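Local coordinates for uncharacterized protein (Parabacteroides merdae, PDB 4R7F) that is of unknown function but combines three immunoglobulin-like beta-sandwich domains, the first resembling that of type 9 secretion system plug proteins, at residues A[248-253]-A[290-295]. Residue numbers count along the deposited sequence, not the author numbering.
Sequences YYNVEL and YYIVHF
Strands 248-253 and 290-295 make the one parallel pairing in an otherwise antiparallel sheet, where 239-245 flanks 248-253 and 332-340 flanks 290-298, in a protein of immunoglobulin-like beta-sandwich domains. Their axes approach to 4.6 Å, with directions 28° apart. Extended backbones pair Asn250 with Ile292, Val251 with Val293 and Glu252 with His294. The hydrogen bonds alternate: Ile292 N to Tyr249 O (2.9 Å), Val251 N to Ile292 O (2.8 Å), His294 N to Val251 O (2.9 Å) and Leu253 N to His294 O (3.2 Å). Waters join Tyr249 N to Tyr290 O and Leu253 O to His294 O.

Val251 and Val293, both t, are beta-branched, favouring extended backbone, and fill the buried face without polar groups; Met227 covers Val293, Leu253 and Phe295. The Tyr291 ring (m, chi2 -5°) receives Tyr249 CB over its face, 3.5 Å from the centroid, and Val251 CG2 at its edge. Leu253 (m, t) sets CD1 over the Phe295 ring, 3.7 Å from the centroid, a second CH-pi contact. On the other, partly exposed face, Ile292 (m, m) packs CG1 3.9 Å from Tyr248 CD2. Beside it the polar ends of Asn250 and His294, both m, meet across the strands: His294 NE2 donates to Asn250 OD1 at 2.7 Å, almost linearly. The chemistry is thus apolar and aromatic on the Val251/Val293 face and mixed on the Asn250/Ile292 face, where an apolar patch adjoins a side-chain hydrogen bond reinforcing the register.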
# COMPACT_ATOMS: atom_id res chain seq x y z
N TYR A 248 -21.79 -30.73 12.79
CA TYR A 248 -21.01 -29.71 12.05
C TYR A 248 -21.08 -29.85 10.55
O TYR A 248 -21.09 -30.97 9.99
CB TYR A 248 -19.52 -29.82 12.39
CG TYR A 248 -19.09 -29.59 13.84
CD1 TYR A 248 -19.29 -28.36 14.48
CD2 TYR A 248 -18.43 -30.59 14.54
CE1 TYR A 248 -18.85 -28.15 15.79
CE2 TYR A 248 -17.99 -30.39 15.85
CZ TYR A 248 -18.21 -29.18 16.48
OH TYR A 248 -17.77 -29.03 17.78
N TYR A 249 -21.07 -28.72 9.89
CA TYR A 249 -20.72 -28.71 8.46
C TYR A 249 -19.22 -28.89 8.32
O TYR A 249 -18.46 -28.44 9.16
CB TYR A 249 -21.12 -27.40 7.79
CG TYR A 249 -22.59 -27.32 7.58
CD1 TYR A 249 -23.17 -27.90 6.45
CD2 TYR A 249 -23.42 -26.70 8.50
CE1 TYR A 249 -24.53 -27.84 6.25
CE2 TYR A 249 -24.78 -26.63 8.30
CZ TYR A 249 -25.34 -27.21 7.18
OH TYR A 249 -26.71 -27.14 6.97
N ASN A 250 -18.82 -29.57 7.27
CA ASN A 250 -17.43 -29.91 6.99
C ASN A 250 -17.06 -29.35 5.64
O ASN A 250 -17.70 -29.65 4.63
CB ASN A 250 -17.21 -31.43 6.97
CG ASN A 250 -17.10 -32.03 8.37
OD1 ASN A 250 -16.02 -32.41 8.80
ND2 ASN A 250 -18.22 -32.13 9.08
N VAL A 251 -16.03 -28.53 5.64
CA VAL A 251 -15.49 -27.99 4.41
C VAL A 251 -14.25 -28.74 3.93
O VAL A 251 -13.20 -28.63 4.55
CB VAL A 251 -15.09 -26.54 4.60
CG1 VAL A 251 -14.67 -25.96 3.25
CG2 VAL A 251 -16.25 -25.77 5.24
N GLU A 252 -14.38 -29.47 2.82
CA GLU A 252 -13.24 -30.12 2.21
C GLU A 252 -12.58 -29.11 1.27
O GLU A 252 -13.17 -28.72 0.27
CB GLU A 252 -13.65 -31.39 1.45
CG GLU A 252 -12.50 -32.38 1.22
CD GLU A 252 -12.64 -33.19 -0.09
OE1 GLU A 252 -13.73 -33.14 -0.68
OE2 GLU A 252 -11.67 -33.86 -0.52
N LEU A 253 -11.38 -28.67 1.62
CA LEU A 253 -10.65 -27.78 0.77
C LEU A 253 -10.03 -28.60 -0.34
O LEU A 253 -9.72 -29.78 -0.17
CB LEU A 253 -9.53 -27.06 1.53
CG LEU A 253 -9.87 -26.12 2.66
CD1 LEU A 253 -8.61 -25.51 3.31
CD2 LEU A 253 -10.71 -25.02 2.12
N TYR A 290 -19.40 -21.99 12.67
CA TYR A 290 -18.11 -22.65 12.83
C TYR A 290 -18.27 -23.98 12.14
O TYR A 290 -19.15 -24.76 12.50
CB TYR A 290 -17.72 -22.88 14.33
CG TYR A 290 -17.02 -21.69 15.01
CD1 TYR A 290 -17.75 -20.68 15.63
CD2 TYR A 290 -15.65 -21.57 15.00
CE1 TYR A 290 -17.12 -19.59 16.22
CE2 TYR A 290 -15.02 -20.49 15.58
CZ TYR A 290 -15.74 -19.50 16.19
OH TYR A 290 -15.07 -18.45 16.76
N TYR A 291 -17.40 -24.24 11.16
CA TYR A 291 -17.40 -25.47 10.39
C TYR A 291 -16.05 -26.15 10.62
O TYR A 291 -15.08 -25.50 10.99
CB TYR A 291 -17.59 -25.19 8.89
CG TYR A 291 -18.93 -24.57 8.47
CD1 TYR A 291 -19.99 -24.36 9.37
CD2 TYR A 291 -19.14 -24.19 7.14
CE1 TYR A 291 -21.19 -23.79 8.95
CE2 TYR A 291 -20.35 -23.64 6.73
CZ TYR A 291 -21.37 -23.44 7.63
OH TYR A 291 -22.56 -22.88 7.21
N ILE A 292 -15.99 -27.46 10.43
CA ILE A 292 -14.72 -28.17 10.44
C ILE A 292 -14.10 -27.99 9.08
O ILE A 292 -14.65 -28.45 8.09
CB ILE A 292 -14.87 -29.68 10.64
CG1 ILE A 292 -15.60 -30.00 11.94
CG2 ILE A 292 -13.50 -30.34 10.66
CD1 ILE A 292 -14.84 -29.56 13.15
N VAL A 293 -12.94 -27.34 9.02
CA VAL A 293 -12.27 -27.20 7.73
C VAL A 293 -11.12 -28.19 7.59
O VAL A 293 -10.31 -28.31 8.49
CB VAL A 293 -11.79 -25.77 7.53
CG1 VAL A 293 -11.16 -25.61 6.16
CG2 VAL A 293 -12.97 -24.83 7.74
N HIS A 294 -11.06 -28.87 6.44
CA HIS A 294 -10.11 -29.92 6.19
C HIS A 294 -9.07 -29.47 5.20
O HIS A 294 -9.40 -29.17 4.04
CB HIS A 294 -10.77 -31.18 5.62
CG HIS A 294 -11.80 -31.77 6.52
ND1 HIS A 294 -11.53 -32.82 7.37
CD2 HIS A 294 -13.10 -31.45 6.71
CE1 HIS A 294 -12.62 -33.12 8.04
NE2 HIS A 294 -13.58 -32.29 7.68
N PHE A 295 -7.82 -29.47 5.65
CA PHE A 295 -6.68 -29.06 4.82
C PHE A 295 -5.93 -30.29 4.39
O PHE A 295 -5.74 -31.20 5.20
CB PHE A 295 -5.70 -28.20 5.61
CG PHE A 295 -6.24 -26.87 6.03
CD1 PHE A 295 -7.07 -26.76 7.12
CD2 PHE A 295 -5.85 -25.72 5.38
CE1 PHE A 295 -7.53 -25.53 7.52
CE2 PHE A 295 -6.32 -24.49 5.77
CZ PHE A 295 -7.15 -24.39 6.85
O HOH W 1 -21.24 -26.58 11.66
O HOH W 2 -8.74 -30.86 2.07